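Local atomic coordinates of autolysin E (PDB entry 4PI8), a protein that probably hydrolyses glycosidic bonds in the alternating N-acetylglucosamine and N-acetylmuramic acid chains of peptidoglycan, as an autolysin of Staphylococcus aureus. Residues A[104-108]-A[109-113]; A[146-150]-A[151-155]; A[163-166]-A[167-171]; A[179-183]-A[184-188]. The protein carries 1 engineered substitution. All coordinates share one frame; numbering follows the deposited sequence.

In the fold
Contacts 1, 2 and 4 close the C-terminal ends of helices 98-108, 147-150 and 179-184, while contact 3 lies within helix 156-172. Contact 4 is buried throughout; the other three are partly buried, and contact 2 lies farthest from the centre of the chain. The chemistry follows the position: contact 1 is mainly hydroxyl and backbone hydrogen bonding, contact 2 joins aromatic packing to a weak, outer salt bridge, contact 3 puts two aromatic residues beside the bound sugar, and contact 4 stacks an arginine on a tryptophan. Contact 3 is the meeting point, touching contact 1 through H104 and I167, contact 2 through Y147 and F166, and contact 4 through Y171 and M182.

Contact 1: residues A[104-108]-A[109-113]; sequences HALVA and TGNGK. Engineered in segment 104-108: A108 (natural residue Glu).
An ST motif closes helix 98-108, with T109 reaching back to A105 and forward to G112. T109 OG1 donates to A105 O at 2.7 Å, coming in from above the carbonyl plane, 36° out of it. The same oxygen accepts from G112 N at 2.9 Å, so one hydroxyl is gripped on both its donor and its acceptor side. It can do this because T109 OG1 sits between the backbone N and the carbonyl carbon (chi1 64°), which turns the hydroxyl to face the last helical turn. T109 N adds a weak bond to A105 O. One step along, N111 N donates to L106 O at 2.8 Å, nearly straight at 167° and on a lone pair in the carbonyl plane. The N111 side chain crosses that of L106, its OD1 lying 3.6 Å from L106 CB, and CD2 of L106 packs 3.8 Å from N111 CA. A water bridges L106 O and N111 OD1 through two weak bonds. From G110 to K113 the chain makes a type I' beta turn, with positive phi at N111 and G112. Beyond the segments, T109 packs on L80 and F130, and L106 on L207 of helix 200-215. A108, engineered from Glu at the catalytic position, has its side chain about 9 Å from the bound muramic acid. A105 O, whose own helical bond from T109 N is weak, thus gains the T109 hydroxyl, and L106 O is taken by N111 N, one residue beyond the helical position; the hydroxyl also ties the turn to the helix.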
loop_
_atom_site.group_PDB
_atom_site.type_symbol
_atom_site.label_atom_id
_atom_site.label_comp_id
_atom_site.label_asym_id
_atom_site.label_seq_id
_atom_site.Cartn_x
_atom_site.Cartn_y
_atom_site.Cartn_z
ATOM N N HIS A 104 0.626 0.518 5.847
ATOM C CA HIS A 104 0.841 1.098 4.537
ATOM C C HIS A 104 1.163 2.573 4.688
ATOM O O HIS A 104 2.152 3.057 4.094
ATOM C CB HIS A 104 -0.364 0.803 3.664
ATOM C CG HIS A 104 -0.210 1.195 2.230
ATOM N ND1 HIS A 104 -1.116 0.827 1.279
ATOM C CD2 HIS A 104 0.731 1.956 1.610
ATOM C CE1 HIS A 104 -0.736 1.306 0.120
ATOM N NE2 HIS A 104 0.374 1.995 0.287
ATOM N N ALA A 105 0.349 3.322 5.420
ATOM C CA ALA A 105 0.604 4.767 5.585
ATOM C C ALA A 105 1.935 4.982 6.196
ATOM O O ALA A 105 2.630 5.971 5.773
ATOM C CB ALA A 105 -0.490 5.396 6.425
ATOM N N LEU A 106 2.360 4.193 7.162
ATOM C CA LEU A 106 3.668 4.399 7.802
ATOM C C LEU A 106 4.794 4.175 6.803
ATOM O O LEU A 106 5.761 4.959 6.770
ATOM C CB LEU A 106 3.826 3.500 8.993
ATOM C CG LEU A 106 2.921 3.810 10.179
ATOM C CD1 LEU A 106 2.983 2.735 11.266
ATOM C CD2 LEU A 106 3.255 5.209 10.761
ATOM N N VAL A 107 4.734 3.139 5.990
ATOM C CA VAL A 107 5.748 2.932 4.923
ATOM C C VAL A 107 5.740 4.079 3.958
ATOM O O VAL A 107 6.847 4.630 3.599
ATOM C CB VAL A 107 5.495 1.555 4.253
ATOM C CG1 VAL A 107 6.285 1.366 2.920
ATOM C CG2 VAL A 107 5.780 0.456 5.271
ATOM N N ALA A 108 4.607 4.512 3.487
ATOM C CA ALA A 108 4.502 5.532 2.457
ATOM C C ALA A 108 4.878 6.945 2.944
ATOM O O ALA A 108 5.141 7.793 2.090
ATOM C CB ALA A 108 3.139 5.574 1.887
ATOM N N THR A 109 4.838 7.204 4.227
ATOM C CA THR A 109 5.067 8.547 4.753
ATOM C C THR A 109 6.328 8.639 5.588
ATOM O O THR A 109 6.542 9.627 6.310
ATOM C CB THR A 109 3.875 9.000 5.636
ATOM O OG1 THR A 109 3.727 8.179 6.789
ATOM C CG2 THR A 109 2.619 9.085 4.819
ATOM N N GLY A 110 7.125 7.562 5.656
ATOM C CA GLY A 110 8.285 7.625 6.506
ATOM C C GLY A 110 7.932 7.729 7.940
ATOM O O GLY A 110 8.378 8.610 8.673
ATOM N N ASN A 111 7.083 6.841 8.418
ATOM C CA ASN A 111 6.599 6.839 9.802
ATOM C C ASN A 111 5.911 8.135 10.175
ATOM O O ASN A 111 5.965 8.579 11.304
ATOM C CB ASN A 111 7.692 6.486 10.795
ATOM C CG ASN A 111 7.832 5.001 10.973
ATOM O OD1 ASN A 111 6.879 4.234 10.828
ATOM N ND2 ASN A 111 9.070 4.561 11.204
ATOM N N GLY A 112 5.231 8.698 9.229
ATOM C CA GLY A 112 4.502 9.963 9.394
ATOM C C GLY A 112 5.341 11.201 9.457
ATOM O O GLY A 112 4.819 12.311 9.606
ATOM N N LYS A 113 6.643 11.057 9.198
ATOM C CA LYS A 113 7.595 12.124 9.511
ATOM C C LYS A 113 8.259 12.690 8.310
ATOM O O LYS A 113 9.050 13.669 8.482
ATOM C CB LYS A 113 8.583 11.659 10.512
ATOM C CG LYS A 113 8.025 11.459 11.888
ATOM C CD LYS A 113 9.082 10.953 12.803
ATOM C CE LYS A 113 8.534 10.374 14.068
ATOM N NZ LYS A 113 9.113 9.001 14.217
HETATM O O HOH W 1 8.099 2.869 8.037
#

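Contact 2: residues A[146-150]-A[151-155]; sequences SYAEK and EQWTS
Y147 meets E151 through its ring face and W153 through its edge. E151 CG lies over the phenol, 3.9 Å from the Y147 ring centroid, in a CH-pi contact. The Y147 edge is directed at the face of W153 in an offset edge-to-face pair, with planes at 74° and CD2 of Y147 3.8 Å from CH2 of W153. A148 supports the same indole, its CB 3.7 Å from W153 CE3. With CG anti to the backbone N (chi1 -161°), the Y147 ring is carried outward from the helix, to where E151 covers its face and W153 meets its edge. The E151 chain bends at chi2, which brings its carboxylate back beside the phenol and next to K150. There NZ of K150 and OE2 of E151 form a long, weak salt bridge of 3.4 Å, the two side chains running alongside each other. Behind these groups the backbone sets their places: E151 N donates to Y147 O at 2.9 Å, and W153 N to A148 O at 2.9 Å and almost straight, 169°. Q152 N bonds E149 O at 3.0 Å, the donor standing well above the carbonyl plane. Farther out, I133 packs against both Y147 and W153, F166 of helix 156-172 meets the tyrosine edge-to-face, and the W153 backbone is hydrogen-bonded to Y128. The positive phi of Q152, with the bond back to E149 and the one from W153 to A148, which spans five residues, makes this a Schellman motif ending helix 147-150, before S155 caps the start of helix 156-172.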
loop_
_atom_site.group_PDB
_atom_site.type_symbol
_atom_site.label_atom_id
_atom_site.label_comp_id
_atom_site.label_asym_id
_atom_site.label_seq_id
_atom_site.Cartn_x
_atom_site.Cartn_y
_atom_site.Cartn_z
ATOM N N SER A 146 -2.653 15.606 -10.605
ATOM C CA SER A 146 -2.426 14.907 -9.329
ATOM C C SER A 146 -3.743 14.386 -8.821
ATOM O O SER A 146 -4.709 15.120 -8.634
ATOM C CB SER A 146 -1.808 15.860 -8.323
ATOM O OG SER A 146 -1.634 15.226 -7.050
ATOM N N TYR A 147 -3.777 13.069 -8.542
ATOM C CA TYR A 147 -4.927 12.425 -8.002
ATOM C C TYR A 147 -5.382 13.071 -6.658
ATOM O O TYR A 147 -6.567 13.260 -6.470
ATOM C CB TYR A 147 -4.659 10.921 -7.801
ATOM C CG TYR A 147 -5.920 10.123 -7.670
ATOM C CD1 TYR A 147 -6.667 9.818 -8.785
ATOM C CD2 TYR A 147 -6.355 9.674 -6.444
ATOM C CE1 TYR A 147 -7.836 9.108 -8.688
ATOM C CE2 TYR A 147 -7.513 8.957 -6.328
ATOM C CZ TYR A 147 -8.252 8.660 -7.462
ATOM O OH TYR A 147 -9.412 7.953 -7.377
ATOM N N ALA A 148 -4.409 13.406 -5.839
ATOM C CA ALA A 148 -4.700 13.982 -4.506
ATOM C C ALA A 148 -5.474 15.287 -4.690
ATOM O O ALA A 148 -6.377 15.624 -3.931
ATOM C CB ALA A 148 -3.467 14.188 -3.720
ATOM N N GLU A 149 -5.082 16.043 -5.714
ATOM C CA GLU A 149 -5.768 17.323 -6.013
ATOM C C GLU A 149 -7.147 17.092 -6.636
ATOM O O GLU A 149 -8.146 17.669 -6.210
ATOM C CB GLU A 149 -4.894 18.185 -6.902
ATOM C CG GLU A 149 -5.605 19.427 -7.420
ATOM C CD GLU A 149 -4.629 20.443 -7.983
ATOM O OE1 GLU A 149 -3.471 20.096 -8.293
ATOM O OE2 GLU A 149 -5.031 21.614 -8.118
ATOM N N LYS A 150 -7.228 16.161 -7.575
ATOM C CA LYS A 150 -8.484 15.786 -8.178
ATOM C C LYS A 150 -9.542 15.357 -7.182
ATOM O O LYS A 150 -10.712 15.715 -7.327
ATOM C CB LYS A 150 -8.246 14.665 -9.210
ATOM C CG LYS A 150 -9.500 14.097 -9.860
ATOM C CD LYS A 150 -9.160 13.374 -11.164
ATOM C CE LYS A 150 -10.345 12.581 -11.703
ATOM N NZ LYS A 150 -10.387 11.228 -11.084
ATOM N N GLU A 151 -9.132 14.600 -6.157
ATOM C CA GLU A 151 -10.057 14.106 -5.155
ATOM C C GLU A 151 -10.198 15.043 -3.945
ATOM O O GLU A 151 -10.895 14.701 -3.000
ATOM C CB GLU A 151 -9.632 12.710 -4.640
ATOM C CG GLU A 151 -9.667 11.577 -5.635
ATOM C CD GLU A 151 -10.921 11.513 -6.469
ATOM O OE1 GLU A 151 -12.048 11.546 -5.935
ATOM O OE2 GLU A 151 -10.764 11.436 -7.698
ATOM N N GLN A 152 -9.490 16.160 -3.984
ATOM C CA GLN A 152 -9.546 17.240 -3.009
ATOM C C GLN A 152 -9.201 16.716 -1.623
ATOM O O GLN A 152 -9.950 16.898 -0.620
ATOM C CB GLN A 152 -10.912 17.954 -3.048
ATOM C CG GLN A 152 -11.076 18.841 -4.287
ATOM C CD GLN A 152 -10.035 19.980 -4.344
ATOM O OE1 GLN A 152 -9.212 20.051 -5.263
ATOM N NE2 GLN A 152 -10.078 20.877 -3.360
ATOM N N TRP A 153 -8.075 16.026 -1.561
ATOM C CA TRP A 153 -7.532 15.586 -0.270
ATOM C C TRP A 153 -6.807 16.747 0.359
ATOM O O TRP A 153 -5.584 16.817 0.462
ATOM C CB TRP A 153 -6.570 14.396 -0.406
ATOM C CG TRP A 153 -7.288 13.162 -0.954
ATOM C CD1 TRP A 153 -8.622 12.914 -1.001
ATOM C CD2 TRP A 153 -6.636 11.998 -1.465
ATOM N NE1 TRP A 153 -8.864 11.662 -1.577
ATOM C CE2 TRP A 153 -7.641 11.112 -1.879
ATOM C CE3 TRP A 153 -5.298 11.677 -1.682
ATOM C CZ2 TRP A 153 -7.330 9.885 -2.468
ATOM C CZ3 TRP A 153 -5.007 10.444 -2.264
ATOM C CH2 TRP A 153 -6.031 9.611 -2.658
ATOM N N THR A 154 -7.614 17.659 0.879
ATOM C CA THR A 154 -7.153 18.930 1.434
ATOM C C THR A 154 -6.859 18.943 2.912
ATOM O O THR A 154 -6.537 19.960 3.504
ATOM C CB THR A 154 -8.229 20.038 1.154
ATOM O OG1 THR A 154 -9.486 19.629 1.671
ATOM C CG2 THR A 154 -8.373 20.300 -0.316
ATOM N N SER A 155 -6.895 17.772 3.574
ATOM C CA SER A 155 -6.521 17.625 4.943
ATOM C C SER A 155 -5.948 16.205 5.176
ATOM O O SER A 155 -6.258 15.305 4.367
ATOM C CB SER A 155 -7.723 17.797 5.855
ATOM O OG SER A 155 -8.644 16.719 5.760
#

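Contact 3: residues A[163-166]-A[167-171]; sequences GAKF and IRNEY. With AMU (N-acetyl-beta-muramic acid), chain B.
E170 lies across one face of the F166 ring, and Y171 meets the same ring at its CE2 corner. The glutamate comes in over the face with its CB 4.3 Å from the F166 ring centroid, only 16° off the normal, while the two side chains run roughly at right angles. F166 and Y171 are turned obliquely, their planes at 55°, with F166 CE2 and Y171 CE1 3.8 Å apart. F166 holds CG anti to the backbone N (chi1 173°), and this swings its ring out from the helix toward the bound N-acetylmuramic acid. These residues sit on helix 156-172 in the lysozyme-like fold, where F166 and Y171 line the glycan pocket, and the helix widens into a pi-type turn over 167-171. Y171 OH donates to carboxylate oxygen O10 of the sugar's lactyl group at 2.7 Å, and F166 CZ stands 3.6 Å from that oxygen, near the plane of its ring. G134 N and Y194 O bind the sugar too, and H192 stacks on the Y171 ring. Along the rest of the helix, N169 crosses K165 obliquely, ND2 of N169 being 3.5 Å from CG of K165. I167 folds back over the preceding turn, its CG1 3.3 Å from G163 O. On the backbone, E170 N donates to F166 O at 2.8 Å.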
loop_
_atom_site.group_PDB
_atom_site.type_symbol
_atom_site.label_atom_id
_atom_site.label_comp_id
_atom_site.label_asym_id
_atom_site.label_seq_id
_atom_site.Cartn_x
_atom_site.Cartn_y
_atom_site.Cartn_z
ATOM N N GLY A 163 -7.625 7.606 0.764
ATOM C CA GLY A 163 -6.714 6.557 0.455
ATOM C C GLY A 163 -7.401 5.226 0.606
ATOM O O GLY A 163 -7.283 4.361 -0.263
ATOM N N ALA A 164 -8.113 4.985 1.706
ATOM C CA ALA A 164 -8.868 3.776 1.894
ATOM C C ALA A 164 -9.880 3.532 0.811
ATOM O O ALA A 164 -10.086 2.396 0.320
ATOM C CB ALA A 164 -9.532 3.752 3.290
ATOM N N LYS A 165 -10.622 4.583 0.468
ATOM C CA LYS A 165 -11.613 4.482 -0.578
ATOM C C LYS A 165 -10.984 4.027 -1.912
ATOM O O LYS A 165 -11.524 3.139 -2.597
ATOM C CB LYS A 165 -12.305 5.829 -0.784
ATOM C CG LYS A 165 -13.411 5.793 -1.832
ATOM C CD LYS A 165 -14.045 7.188 -2.076
ATOM C CE LYS A 165 -15.121 7.051 -3.149
ATOM N NZ LYS A 165 -15.676 8.412 -3.456
ATOM N N PHE A 166 -9.845 4.631 -2.235
ATOM C CA PHE A 166 -9.091 4.279 -3.449
ATOM C C PHE A 166 -8.652 2.793 -3.397
ATOM O O PHE A 166 -8.858 2.012 -4.365
ATOM C CB PHE A 166 -7.910 5.158 -3.590
ATOM C CG PHE A 166 -6.965 4.759 -4.723
ATOM C CD1 PHE A 166 -7.203 5.176 -6.021
ATOM C CD2 PHE A 166 -5.870 3.969 -4.482
ATOM C CE1 PHE A 166 -6.310 4.827 -7.052
ATOM C CE2 PHE A 166 -5.005 3.629 -5.503
ATOM C CZ PHE A 166 -5.243 4.064 -6.779
ATOM N N ILE A 167 -8.053 2.336 -2.273
ATOM C CA ILE A 167 -7.598 0.957 -2.181
ATOM C C ILE A 167 -8.744 -0.008 -2.347
ATOM O O ILE A 167 -8.692 -0.972 -3.104
ATOM C CB ILE A 167 -6.824 0.776 -0.862
ATOM C CG1 ILE A 167 -5.533 1.604 -0.865
ATOM C CG2 ILE A 167 -6.548 -0.704 -0.609
ATOM C CD1 ILE A 167 -4.979 1.941 0.469
ATOM N N ARG A 168 -9.853 0.265 -1.667
ATOM C CA ARG A 168 -11.014 -0.567 -1.809
ATOM C C ARG A 168 -11.526 -0.586 -3.259
ATOM O O ARG A 168 -11.782 -1.653 -3.825
ATOM C CB ARG A 168 -12.138 -0.105 -0.833
ATOM C CG ARG A 168 -13.568 -0.589 -1.141
ATOM C CD ARG A 168 -13.767 -2.081 -1.276
ATOM N NE ARG A 168 -13.543 -2.826 -0.062
ATOM C CZ ARG A 168 -13.601 -4.118 0.035
ATOM N NH1 ARG A 168 -13.384 -4.778 1.134
ATOM N NH2 ARG A 168 -13.915 -4.799 -1.089
ATOM N N ASN A 169 -11.761 0.602 -3.798
ATOM C CA ASN A 169 -12.454 0.684 -5.119
ATOM C C ASN A 169 -11.580 0.255 -6.241
ATOM O O ASN A 169 -12.108 -0.331 -7.199
ATOM C CB ASN A 169 -12.964 2.079 -5.347
ATOM C CG ASN A 169 -14.197 2.380 -4.529
ATOM O OD1 ASN A 169 -14.874 1.497 -4.108
ATOM N ND2 ASN A 169 -14.461 3.643 -4.324
ATOM N N GLU A 170 -10.279 0.508 -6.177
ATOM C CA GLU A 170 -9.418 0.216 -7.316
ATOM C C GLU A 170 -8.638 -1.080 -7.221
ATOM O O GLU A 170 -8.294 -1.656 -8.240
ATOM C CB GLU A 170 -8.441 1.347 -7.591
ATOM C CG GLU A 170 -9.187 2.669 -7.745
ATOM C CD GLU A 170 -10.254 2.643 -8.823
ATOM O OE1 GLU A 170 -10.001 2.045 -9.909
ATOM O OE2 GLU A 170 -11.335 3.234 -8.552
ATOM N N TYR A 171 -8.322 -1.560 -6.009
ATOM C CA TYR A 171 -7.585 -2.785 -5.800
ATOM C C TYR A 171 -8.486 -3.886 -5.280
ATOM O O TYR A 171 -8.603 -4.990 -5.887
ATOM C CB TYR A 171 -6.321 -2.552 -4.921
ATOM C CG TYR A 171 -5.250 -1.891 -5.732
ATOM C CD1 TYR A 171 -5.270 -0.514 -5.967
ATOM C CD2 TYR A 171 -4.249 -2.629 -6.343
ATOM C CE1 TYR A 171 -4.328 0.125 -6.768
ATOM C CE2 TYR A 171 -3.324 -1.991 -7.179
ATOM C CZ TYR A 171 -3.370 -0.642 -7.369
ATOM O OH TYR A 171 -2.447 -0.054 -8.200
HETATM C C1 AMU B . 3.170 3.422 -8.560
HETATM C C2 AMU B . 1.746 3.733 -8.917
HETATM C C3 AMU B . 1.293 2.855 -10.095
HETATM C C4 AMU B . 2.302 3.038 -11.253
HETATM C C5 AMU B . 3.704 2.872 -10.741
HETATM C C6 AMU B . 4.735 3.082 -11.852
HETATM C C7 AMU B . -0.232 4.214 -7.468
HETATM C C8 AMU B . -1.078 3.665 -6.339
HETATM C C9 AMU B . -1.023 2.196 -10.163
HETATM C C10 AMU B . -2.322 2.869 -9.940
HETATM C C11 AMU B . -1.119 1.147 -11.268
HETATM O O1 AMU B . 3.628 4.254 -7.506
HETATM O O3 AMU B . -0.032 3.165 -10.515
HETATM O O4 AMU B . 1.928 2.044 -12.222
HETATM O O5 AMU B . 3.958 3.782 -9.700
HETATM O O6 AMU B . 6.065 2.748 -11.442
HETATM O O7 AMU B . -0.455 5.303 -7.951
HETATM O O10 AMU B . -3.176 2.353 -9.159
HETATM O O11 AMU B . -2.580 3.959 -10.593
HETATM N N2 AMU B . 0.823 3.472 -7.783
#

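Contact 4: residues A[179-183]-A[184-188]; sequences LYQMR and WNPEN
A buried cation-pi stack of R183 on W184 marks the C-terminal end of helix 179-184, where the chain leaves the helix at N185 with positive phi and enters a type I beta turn from N185 to N188. The R183 guanidinium lies nearly flat over the indole, planes at 23°, with CZ 3.9 Å from the centroid of the W184 six-membered ring. The aliphatic part follows the same face: R183 CG is 3.5 Å from the centroid of the five-membered ring of W184. A bend at chi2 (59°) lays the arginine chain along the indole. Hydrogen bonds from NE to D197 O and from NH2 to Q25 OE1 fix the rotation of the guanidinium, and the R183 side chain lies about 6 Å from the bound N-acetylglucosamine. Y180 presents one ring face to W184 CD1, which is 3.4 Å from Y180 CE1, and the two rings are inclined at 41°. The Y180 hydroxyl is bonded to M45 O and Y227 OH, so this packing also joins the helix to helix 38-45 and the C-terminal tail. The backbone closes the helix end: W184 N donates to Y180 O at 2.9 Å, and N185 N to Q181 O at 2.9 Å. P186 completes the packing, its CG 4.0 Å from CE2 at the Y180 ring edge and its CD 3.9 Å from Q181 CA.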
loop_
_atom_site.group_PDB
_atom_site.type_symbol
_atom_site.label_atom_id
_atom_site.label_comp_id
_atom_site.label_asym_id
_atom_site.label_seq_id
_atom_site.Cartn_x
_atom_site.Cartn_y
_atom_site.Cartn_z
ATOM N N LEU A 179 -1.360 -8.222 -0.182
ATOM C CA LEU A 179 -0.259 -7.420 -0.633
ATOM C C LEU A 179 0.439 -7.941 -1.883
ATOM O O LEU A 179 0.857 -7.225 -2.769
ATOM C CB LEU A 179 0.786 -7.196 0.492
ATOM C CG LEU A 179 0.286 -6.373 1.699
ATOM C CD1 LEU A 179 1.257 -6.557 2.840
ATOM C CD2 LEU A 179 0.058 -4.923 1.400
ATOM N N TYR A 180 0.637 -9.265 -1.877
ATOM C CA TYR A 180 1.255 -9.923 -3.046
ATOM C C TYR A 180 0.502 -9.594 -4.349
ATOM O O TYR A 180 1.108 -9.273 -5.343
ATOM C CB TYR A 180 1.321 -11.447 -2.849
ATOM C CG TYR A 180 2.131 -12.104 -3.943
ATOM C CD1 TYR A 180 3.504 -12.153 -3.892
ATOM C CD2 TYR A 180 1.530 -12.641 -5.057
ATOM C CE1 TYR A 180 4.254 -12.689 -4.919
ATOM C CE2 TYR A 180 2.297 -13.166 -6.096
ATOM C CZ TYR A 180 3.636 -13.201 -6.009
ATOM O OH TYR A 180 4.398 -13.712 -7.082
ATOM N N GLN A 181 -0.815 -9.722 -4.281
ATOM C CA GLN A 181 -1.636 -9.431 -5.463
ATOM C C GLN A 181 -1.605 -7.972 -5.834
ATOM O O GLN A 181 -1.617 -7.614 -7.019
ATOM C CB GLN A 181 -3.070 -9.886 -5.322
ATOM C CG GLN A 181 -3.236 -11.393 -5.178
ATOM C CD GLN A 181 -4.635 -11.753 -4.792
ATOM O OE1 GLN A 181 -5.243 -11.161 -3.898
ATOM N NE2 GLN A 181 -5.215 -12.736 -5.501
ATOM N N MET A 182 -1.609 -7.080 -4.839
ATOM C CA MET A 182 -1.523 -5.638 -5.113
ATOM C C MET A 182 -0.210 -5.328 -5.813
ATOM O O MET A 182 -0.165 -4.428 -6.688
ATOM C CB MET A 182 -1.646 -4.845 -3.806
ATOM C CG MET A 182 -3.037 -4.885 -3.217
ATOM S SD MET A 182 -3.170 -4.058 -1.618
ATOM C CE MET A 182 -3.091 -2.340 -2.137
ATOM N N ARG A 183 0.875 -5.998 -5.416
ATOM C CA ARG A 183 2.180 -5.705 -5.942
ATOM C C ARG A 183 2.477 -6.365 -7.305
ATOM O O ARG A 183 3.157 -5.776 -8.136
ATOM C CB ARG A 183 3.263 -6.087 -4.930
ATOM C CG ARG A 183 4.679 -5.876 -5.395
ATOM C CD ARG A 183 5.000 -4.428 -5.782
ATOM N NE ARG A 183 6.370 -4.269 -6.284
ATOM C CZ ARG A 183 6.749 -4.505 -7.532
ATOM N NH1 ARG A 183 5.901 -5.016 -8.415
ATOM N NH2 ARG A 183 8.009 -4.266 -7.881
ATOM N N TRP A 184 2.053 -7.620 -7.468
ATOM C CA TRP A 184 2.497 -8.426 -8.585
ATOM C C TRP A 184 1.331 -8.882 -9.487
ATOM O O TRP A 184 1.586 -9.547 -10.491
ATOM C CB TRP A 184 3.284 -9.652 -8.086
ATOM C CG TRP A 184 4.514 -9.338 -7.297
ATOM C CD1 TRP A 184 4.680 -9.512 -5.966
ATOM C CD2 TRP A 184 5.748 -8.825 -7.800
ATOM N NE1 TRP A 184 5.914 -9.073 -5.626
ATOM C CE2 TRP A 184 6.607 -8.657 -6.713
ATOM C CE3 TRP A 184 6.217 -8.460 -9.081
ATOM C CZ2 TRP A 184 7.898 -8.171 -6.850
ATOM C CZ3 TRP A 184 7.503 -8.003 -9.206
ATOM C CH2 TRP A 184 8.323 -7.849 -8.071
ATOM N N ASN A 185 0.116 -8.518 -9.173
ATOM C CA ASN A 185 -1.074 -8.844 -9.964
ATOM C C ASN A 185 -0.954 -10.113 -10.766
ATOM O O ASN A 185 -0.990 -10.094 -12.002
ATOM C CB ASN A 185 -1.437 -7.650 -10.852
ATOM C CG ASN A 185 -2.884 -7.683 -11.330
ATOM O OD1 ASN A 185 -3.698 -8.487 -10.880
ATOM N ND2 ASN A 185 -3.213 -6.709 -12.196
ATOM N N PRO A 186 -0.829 -11.253 -10.124
ATOM C CA PRO A 186 -0.589 -12.501 -10.857
ATOM C C PRO A 186 -1.723 -12.844 -11.818
ATOM O O PRO A 186 -1.445 -13.600 -12.816
ATOM C CB PRO A 186 -0.443 -13.544 -9.770
ATOM C CG PRO A 186 -0.893 -12.914 -8.522
ATOM C CD PRO A 186 -0.716 -11.449 -8.676
ATOM N N GLU A 187 -2.924 -12.374 -11.637
ATOM C CA GLU A 187 -4.026 -12.627 -12.579
ATOM C C GLU A 187 -3.739 -11.944 -13.884
ATOM O O GLU A 187 -4.136 -12.463 -14.962
ATOM C CB GLU A 187 -5.320 -12.123 -12.005
ATOM C CG GLU A 187 -6.594 -12.505 -12.758
ATOM C CD GLU A 187 -7.875 -12.134 -12.026
ATOM O OE1 GLU A 187 -7.892 -11.536 -10.921
ATOM O OE2 GLU A 187 -8.967 -12.550 -12.539
ATOM N N ASN A 188 -3.061 -10.796 -13.877
ATOM C CA ASN A 188 -2.707 -9.985 -15.059
ATOM C C ASN A 188 -1.326 -9.343 -14.827
ATOM O O ASN A 188 -1.207 -8.163 -14.537
ATOM C CB ASN A 188 -3.741 -8.920 -15.400
ATOM C CG ASN A 188 -5.033 -9.514 -15.917
ATOM O OD1 ASN A 188 -6.063 -9.637 -15.181
ATOM N ND2 ASN A 188 -4.999 -9.935 -17.122
#